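Local atomic coordinates of mitomycin biosynthesis 6-O-methyltransferase (Streptomyces lavendulae, PDB entry 3GWZ), a protein that catalyses the methylation of a quinone hydroxyl in mitomycin A and B biosynthesis, using S-adenosyl-L-methionine as methyl donor. Residues A[55-58]-A[59-63]; A[81-85]-A[86-90]; A[243-247]-A[248-252]. All coordinates share one frame; numbering follows the deposited sequence.

Interaction 1: A[55-58]-A[59-63]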
loop_
_atom_site.group_PDB
_atom_site.type_symbol
_atom_site.label_atom_id
_atom_site.label_comp_id
_atom_site.label_asym_id
_atom_site.label_seq_id
_atom_site.Cartn_x
_atom_site.Cartn_y
_atom_site.Cartn_z
ATOM N N ILE A 55 19.305 7.992 0.738
ATOM C CA ILE A 55 18.173 7.138 1.095
ATOM C C ILE A 55 17.127 7.946 1.867
ATOM O O ILE A 55 15.923 7.811 1.634
ATOM C CB ILE A 55 18.621 5.895 1.893
ATOM C CG1 ILE A 55 19.324 4.899 0.951
ATOM C CG2 ILE A 55 17.423 5.247 2.596
ATOM C CD1 ILE A 55 19.701 3.584 1.593
ATOM N N HIS A 56 17.577 8.809 2.777
ATOM C CA HIS A 56 16.634 9.621 3.542
ATOM C C HIS A 56 15.769 10.455 2.608
ATOM O O HIS A 56 14.551 10.533 2.775
ATOM C CB HIS A 56 17.369 10.517 4.546
ATOM C CG HIS A 56 18.154 9.747 5.564
ATOM N ND1 HIS A 56 19.277 10.253 6.182
ATOM C CD2 HIS A 56 17.995 8.490 6.044
ATOM C CE1 HIS A 56 19.767 9.349 7.011
ATOM N NE2 HIS A 56 19.012 8.265 6.940
ATOM N N VAL A 57 16.402 11.071 1.618
ATOM C CA VAL A 57 15.679 11.923 0.687
ATOM C C VAL A 57 14.736 11.097 -0.177
ATOM O O VAL A 57 13.614 11.526 -0.445
ATOM C CB VAL A 57 16.623 12.764 -0.193
ATOM C CG1 VAL A 57 15.827 13.512 -1.257
ATOM C CG2 VAL A 57 17.393 13.746 0.675
ATOM N N ALA A 58 15.176 9.913 -0.602
ATOM C CA ALA A 58 14.292 9.033 -1.378
ATOM C C ALA A 58 13.023 8.643 -0.601
ATOM O O ALA A 58 11.928 8.579 -1.171
ATOM C CB ALA A 58 15.043 7.783 -1.859
ATOM N N VAL A 59 13.156 8.373 0.694
ATOM C CA VAL A 59 11.964 8.035 1.469
ATOM C C VAL A 59 11.145 9.272 1.803
ATOM O O VAL A 59 9.920 9.216 1.817
ATOM C CB VAL A 59 12.262 7.209 2.743
ATOM C CG1 VAL A 59 12.920 5.873 2.365
ATOM C CG2 VAL A 59 13.117 8.000 3.709
ATOM N N GLU A 60 11.811 10.391 2.064
ATOM C CA GLU A 60 11.086 11.622 2.353
ATOM C C GLU A 60 10.211 12.041 1.163
ATOM O O GLU A 60 9.068 12.476 1.334
ATOM C CB GLU A 60 12.044 12.753 2.741
ATOM C CG GLU A 60 11.317 14.044 3.082
ATOM C CD GLU A 60 12.252 15.180 3.456
ATOM O OE1 GLU A 60 11.746 16.293 3.705
ATOM O OE2 GLU A 60 13.485 14.967 3.498
ATOM N N LEU A 61 10.750 11.895 -0.043
ATOM C CA LEU A 61 10.017 12.242 -1.258
ATOM C C LEU A 61 8.963 11.207 -1.648
ATOM O O LEU A 61 8.031 11.517 -2.394
ATOM C CB LEU A 61 10.992 12.434 -2.424
ATOM C CG LEU A 61 11.858 13.689 -2.316
ATOM C CD1 LEU A 61 12.739 13.864 -3.544
ATOM C CD2 LEU A 61 10.983 14.911 -2.091
ATOM N N GLY A 62 9.122 9.980 -1.165
ATOM C CA GLY A 62 8.179 8.917 -1.465
ATOM C C GLY A 62 8.474 8.163 -2.756
ATOM O O GLY A 62 7.562 7.638 -3.398
ATOM N N VAL A 63 9.745 8.090 -3.143
ATOM C CA VAL A 63 10.105 7.408 -4.391
ATOM C C VAL A 63 9.715 5.923 -4.444
ATOM O O VAL A 63 9.052 5.508 -5.396
ATOM C CB VAL A 63 11.594 7.623 -4.788
ATOM C CG1 VAL A 63 11.937 6.846 -6.061
ATOM C CG2 VAL A 63 11.863 9.098 -4.993
#
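Val59 N, Glu60 N and Leu61 N donate to Ile55 O, His56 O and Val57 O, continuing the last turns of helix 32-61. The bond from Glu60 N to His56 O is 2.8 Å long. Ala58 O ends the series differently. It takes a bond from Val63 N at 3.0 Å and a weak one from Gly62 N. Gly62 N also makes a weak bond to Val59 O. This is a Schellman motif, with Gly62 as the C-prime residue at positive phi (87°).

Among the side chains, Val57 and Leu61 lie alongside each other, one turn apart, and point the same way. Val57 CG1 touches Leu61 CD1 at 3.9 Å. CG1 reaches this place because it is anti to the backbone N (chi1 173°). On another side of the helix, Val59 CG2 presses close to His56 O at 3.1 Å, a tight contact. The Val63 side chain starts toward the helix, with CG2 3.9 Å from Ala58 O.

Within the dimerisation domain, Ala58 packs on Leu95 and Val63 on Leu92 of helix 85-97. His56 NE2 is hydrogen-bonded to Gln134, and Glu60 OE2 to Thr147 of the second subunit. The helix end is thus closed by its own backbone. Ala58 O accepts one good and one weak N-H bond, Val57, Ala58 and Val63 are buried against helix 85-97, and the polar ends of His56 and Glu60 bond outside the turn.

Interaction 2: A[81-85]-A[86-90]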
loop_
_atom_site.group_PDB
_atom_site.type_symbol
_atom_site.label_atom_id
_atom_site.label_comp_id
_atom_site.label_asym_id
_atom_site.label_seq_id
_atom_site.Cartn_x
_atom_site.Cartn_y
_atom_site.Cartn_z
ATOM N N THR A 81 6.776 13.839 -7.290
ATOM C CA THR A 81 7.323 14.110 -5.957
ATOM C C THR A 81 7.548 15.595 -5.686
ATOM O O THR A 81 7.802 15.988 -4.547
ATOM C CB THR A 81 8.657 13.361 -5.713
ATOM O OG1 THR A 81 9.639 13.819 -6.646
ATOM C CG2 THR A 81 8.474 11.863 -5.872
ATOM N N GLY A 82 7.456 16.415 -6.726
ATOM C CA GLY A 82 7.791 17.822 -6.609
ATOM C C GLY A 82 9.296 18.059 -6.572
ATOM O O GLY A 82 9.774 19.018 -5.965
ATOM N N ALA A 83 10.053 17.185 -7.222
ATOM C CA ALA A 83 11.505 17.323 -7.242
ATOM C C ALA A 83 11.975 17.958 -8.537
ATOM O O ALA A 83 11.273 17.931 -9.543
ATOM C CB ALA A 83 12.179 15.969 -7.037
ATOM N N HIS A 84 13.163 18.545 -8.491
ATOM C CA HIS A 84 13.818 19.097 -9.665
ATOM C C HIS A 84 14.336 17.940 -10.524
ATOM O O HIS A 84 15.127 17.108 -10.061
ATOM C CB HIS A 84 14.957 19.999 -9.204
ATOM C CG HIS A 84 15.720 20.646 -10.314
ATOM N ND1 HIS A 84 16.922 20.154 -10.771
ATOM C CD2 HIS A 84 15.472 21.765 -11.036
ATOM C CE1 HIS A 84 17.377 20.932 -11.736
ATOM N NE2 HIS A 84 16.517 21.920 -11.915
ATOM N N GLU A 85 13.882 17.888 -11.774
ATOM C CA GLU A 85 14.086 16.718 -12.626
ATOM C C GLU A 85 15.553 16.265 -12.748
ATOM O O GLU A 85 15.884 15.114 -12.455
ATOM C CB GLU A 85 13.494 16.964 -14.024
ATOM C CG GLU A 85 13.545 15.720 -14.903
ATOM C CD GLU A 85 13.034 15.962 -16.314
ATOM O OE1 GLU A 85 12.349 16.983 -16.551
ATOM O OE2 GLU A 85 13.325 15.121 -17.185
ATOM N N GLN A 86 16.415 17.160 -13.217
ATOM C CA GLN A 86 17.837 16.838 -13.374
ATOM C C GLN A 86 18.455 16.340 -12.054
ATOM O O GLN A 86 19.275 15.423 -12.051
ATOM C CB GLN A 86 18.613 18.055 -13.918
ATOM C CG GLN A 86 20.137 17.864 -13.979
ATOM C CD GLN A 86 20.913 19.162 -14.246
ATOM O OE1 GLN A 86 20.330 20.231 -14.451
ATOM N NE2 GLN A 86 22.240 19.064 -14.234
ATOM N N THR A 87 18.062 16.935 -10.933
ATOM C CA THR A 87 18.667 16.547 -9.643
ATOM C C THR A 87 18.162 15.192 -9.135
ATOM O O THR A 87 18.934 14.395 -8.597
ATOM C CB THR A 87 18.484 17.636 -8.559
ATOM O OG1 THR A 87 18.892 18.903 -9.083
ATOM C CG2 THR A 87 19.337 17.324 -7.334
ATOM N N LEU A 88 16.872 14.919 -9.314
ATOM C CA LEU A 88 16.332 13.619 -8.942
ATOM C C LEU A 88 16.999 12.524 -9.779
ATOM O O LEU A 88 17.299 11.449 -9.275
ATOM C CB LEU A 88 14.813 13.578 -9.132
ATOM C CG LEU A 88 14.163 12.298 -8.605
ATOM C CD1 LEU A 88 14.505 12.110 -7.125
ATOM C CD2 LEU A 88 12.658 12.313 -8.818
ATOM N N ARG A 89 17.235 12.814 -11.055
ATOM C CA ARG A 89 17.956 11.889 -11.930
ATOM C C ARG A 89 19.376 11.594 -11.415
ATOM O O ARG A 89 19.797 10.446 -11.381
ATOM C CB ARG A 89 18.005 12.414 -13.376
ATOM C CG ARG A 89 18.678 11.454 -14.360
ATOM C CD ARG A 89 18.561 11.925 -15.810
ATOM N NE ARG A 89 17.164 11.943 -16.229
ATOM C CZ ARG A 89 16.477 13.054 -16.458
ATOM N NH1 ARG A 89 17.072 14.234 -16.345
ATOM N NH2 ARG A 89 15.207 12.985 -16.826
ATOM N N ARG A 90 20.106 12.633 -11.021
ATOM C CA ARG A 90 21.419 12.445 -10.410
ATOM C C ARG A 90 21.292 11.565 -9.163
ATOM O O ARG A 90 22.064 10.617 -8.977
ATOM C CB ARG A 90 22.053 13.795 -10.045
ATOM C CG ARG A 90 22.441 14.658 -11.264
ATOM C CD ARG A 90 22.597 16.130 -10.887
ATOM N NE ARG A 90 23.833 16.388 -10.146
ATOM C CZ ARG A 90 24.288 17.600 -9.848
ATOM N NH1 ARG A 90 23.604 18.675 -10.225
ATOM N NH2 ARG A 90 25.428 17.743 -9.178
#
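His84 and Thr87 meet at the start of helix 85-97, their side chains crossing at about a right angle. His84 ND1 lies 2.9 Å from Thr87 OG1 in a hydrogen bond that either group could donate. His84 stands at the N-cap position, and its ring ND1 takes the weak capping bond from Thr87 N at 3.4 Å. The imidazole comes back over the first turn because its CG is anti to the backbone N (chi1 -180°). Its own carbonyl is used too: Leu88 N donates to His84 O at 2.9 Å, nearly straight.

This cap follows the short turn through Gly82 that links helix 74-81 to helix 85-97 in the dimerisation domain. Inside the turn, Leu88 CD2 sits 4.1 Å from Ala83 CB and 4.0 Å from Thr81 OG1. That hydroxyl is hydrogen-bonded to Leu77 O.

One turn on, Glu85 and Arg89 run side by side. Arg89 N donates to Glu85 O at 3.0 Å. Arg89 NH2 makes a salt bridge to Glu85 OE2 at 2.9 Å, with an N-H...O angle of 165°. OE2 lies at the guanidinium edge, in its plane, and offers its anti lone pair; the two flat groups are 66° apart. Each partner is also held elsewhere. Glu85 OE2 accepts from Thr75 OG1, and Arg89 NH2 forms a second salt bridge to Asp108.

Interaction 3: A[243-247]-A[248-252]. With CA (calcium ion), chain E.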
loop_
_atom_site.group_PDB
_atom_site.type_symbol
_atom_site.label_atom_id
_atom_site.label_comp_id
_atom_site.label_asym_id
_atom_site.label_seq_id
_atom_site.Cartn_x
_atom_site.Cartn_y
_atom_site.Cartn_z
ATOM N N GLU A 243 -5.227 3.378 21.651
ATOM C CA GLU A 243 -5.745 3.071 20.324
ATOM C C GLU A 243 -5.320 1.673 19.829
ATOM O O GLU A 243 -6.147 0.905 19.329
ATOM C CB GLU A 243 -5.359 4.146 19.305
ATOM C CG GLU A 243 -5.870 3.831 17.886
ATOM C CD GLU A 243 -5.467 4.874 16.849
ATOM O OE1 GLU A 243 -5.095 6.000 17.242
ATOM O OE2 GLU A 243 -5.528 4.566 15.637
ATOM N N LEU A 244 -4.037 1.346 19.970
ATOM C CA LEU A 244 -3.527 0.039 19.537
ATOM C C LEU A 244 -4.188 -1.101 20.304
ATOM O O LEU A 244 -4.686 -2.071 19.706
ATOM C CB LEU A 244 -1.998 -0.026 19.669
ATOM C CG LEU A 244 -1.275 -1.338 19.324
ATOM C CD1 LEU A 244 0.185 -1.092 18.927
ATOM C CD2 LEU A 244 -1.348 -2.352 20.469
ATOM N N LEU A 245 -4.222 -0.973 21.628
ATOM C CA LEU A 245 -4.793 -2.016 22.469
ATOM C C LEU A 245 -6.303 -2.160 22.268
ATOM O O LEU A 245 -6.827 -3.268 22.258
ATOM C CB LEU A 245 -4.461 -1.753 23.943
ATOM C CG LEU A 245 -2.991 -2.001 24.317
ATOM C CD1 LEU A 245 -2.601 -1.279 25.615
ATOM C CD2 LEU A 245 -2.692 -3.498 24.427
ATOM N N THR A 246 -7.002 -1.044 22.106
ATOM C CA THR A 246 -8.449 -1.097 21.928
ATOM C C THR A 246 -8.825 -1.763 20.601
ATOM O O THR A 246 -9.706 -2.627 20.558
ATOM C CB THR A 246 -9.059 0.301 22.007
ATOM O OG1 THR A 246 -8.773 0.859 23.297
ATOM C CG2 THR A 246 -10.570 0.244 21.793
ATOM N N GLY A 247 -8.146 -1.366 19.527
ATOM C CA GLY A 247 -8.422 -1.910 18.204
ATOM C C GLY A 247 -8.026 -3.366 18.055
ATOM O O GLY A 247 -8.442 -4.041 17.105
ATOM N N ARG A 248 -7.207 -3.857 18.982
ATOM C CA ARG A 248 -6.870 -5.274 19.005
ATOM C C ARG A 248 -7.755 -6.046 19.997
ATOM O O ARG A 248 -7.502 -7.208 20.299
ATOM C CB ARG A 248 -5.374 -5.485 19.264
ATOM C CG ARG A 248 -4.538 -5.310 17.979
ATOM C CD ARG A 248 -3.047 -5.292 18.232
ATOM N NE ARG A 248 -2.550 -6.570 18.745
ATOM C CZ ARG A 248 -1.267 -6.833 18.959
ATOM N NH1 ARG A 248 -0.356 -5.906 18.691
ATOM N NH2 ARG A 248 -0.890 -8.019 19.434
ATOM N N GLY A 249 -8.801 -5.391 20.483
ATOM C CA GLY A 249 -9.782 -6.043 21.339
ATOM C C GLY A 249 -9.296 -6.308 22.753
ATOM O O GLY A 249 -9.735 -7.263 23.403
ATOM N N LEU A 250 -8.391 -5.466 23.244
ATOM C CA LEU A 250 -7.779 -5.729 24.546
ATOM C C LEU A 250 -8.057 -4.649 25.596
ATOM O O LEU A 250 -7.499 -4.693 26.694
ATOM C CB LEU A 250 -6.271 -5.940 24.391
ATOM C CG LEU A 250 -5.834 -7.257 23.747
ATOM C CD1 LEU A 250 -4.364 -7.188 23.348
ATOM C CD2 LEU A 250 -6.077 -8.417 24.704
ATOM N N ALA A 251 -8.932 -3.702 25.266
ATOM C CA ALA A 251 -9.237 -2.594 26.172
ATOM C C ALA A 251 -9.814 -3.048 27.510
ATOM O O ALA A 251 -9.596 -2.397 28.529
ATOM C CB ALA A 251 -10.170 -1.589 25.507
ATOM N N ASP A 252 -10.557 -4.147 27.528
ATOM C CA ASP A 252 -11.103 -4.613 28.804
ATOM C C ASP A 252 -10.103 -5.449 29.609
ATOM O O ASP A 252 -10.415 -5.914 30.705
ATOM C CB ASP A 252 -12.427 -5.368 28.610
ATOM C CG ASP A 252 -12.270 -6.629 27.786
ATOM O OD1 ASP A 252 -11.155 -6.887 27.279
ATOM O OD2 ASP A 252 -13.274 -7.361 27.634
HETATM CA CA CA E . -11.974 -9.603 26.445
HETATM O O HOH W 1 -10.850 -3.350 22.927
HETATM O O HOH W 2 -9.592 -8.895 25.714
HETATM O O HOH W 3 -11.768 -10.339 28.904
#
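Leu250 N donates to Leu245 O at 2.9 Å, and Gly249 N donates to Thr246 O at 2.9 Å from above the carbonyl plane. Together they make a Schellman motif ending helix 235-247. Gly249, at positive phi (74°), is its C-prime residue. Arg248 N makes weak bonds to Leu244 O and Leu245 O.

Leu245 CD2 meets Leu250 CD1 obliquely at 4.2 Å. Leu244 CD2 lies alongside the Arg248 chain, 4.1 Å from its CD. Ala251 CB touches Thr246 OG1, which is hydrogen-bonded to Arg242 O. Water 1 bridges Thr246 O and Ala251 N.

Farther out, Leu245, Arg248 and Leu250 pack on Ala218 of helix 215-223, and Arg248 NH2 forms a salt bridge to Asp222. Helix 235-247 and this turn link neighbouring parallel strands 228-233 and 254-258, a beta-alpha-beta crossover of the class I methyltransferase sheet.

The Asp252 carboxylate turns both oxygens to a calcium ion, OD2 at 2.9 Å and OD1 at 3.0 Å. Waters 2 and 3 are ligands at 2.6 Å. Water 2 donates to Gly249 O and Asp252 OD1. Asp107 of the third subunit also binds the calcium ion. The chemistry implies that calcium joins two acidic side chains across a subunit contact, probably offsetting their mutual repulsion.

Interactions 1 and 2 are neighbours in the dimerisation domain, with centres about 12 Å apart. They touch: Leu61 O lies 3.5 Å from Thr81 CG2, and Leu61 CD1 4.1 Å from Ala83 CB. Both meet the second subunit, where Arg151 contacts Leu61 and Thr81. Interaction 3 lies apart in the O-methyltransferase domain, its centre about 33 Å and about 43 Å from those of interactions 1 and 2. It is the one near the cofactor pocket: the Leu244 side chain is about 9 Å from the bound S-adenosyl-L-homocysteine and about 8 Å from that of Ser187, which binds S-adenosyl-L-methionine. It faces the third subunit. Interactions 1 and 3 end helices, whereas interaction 2 caps a helix start.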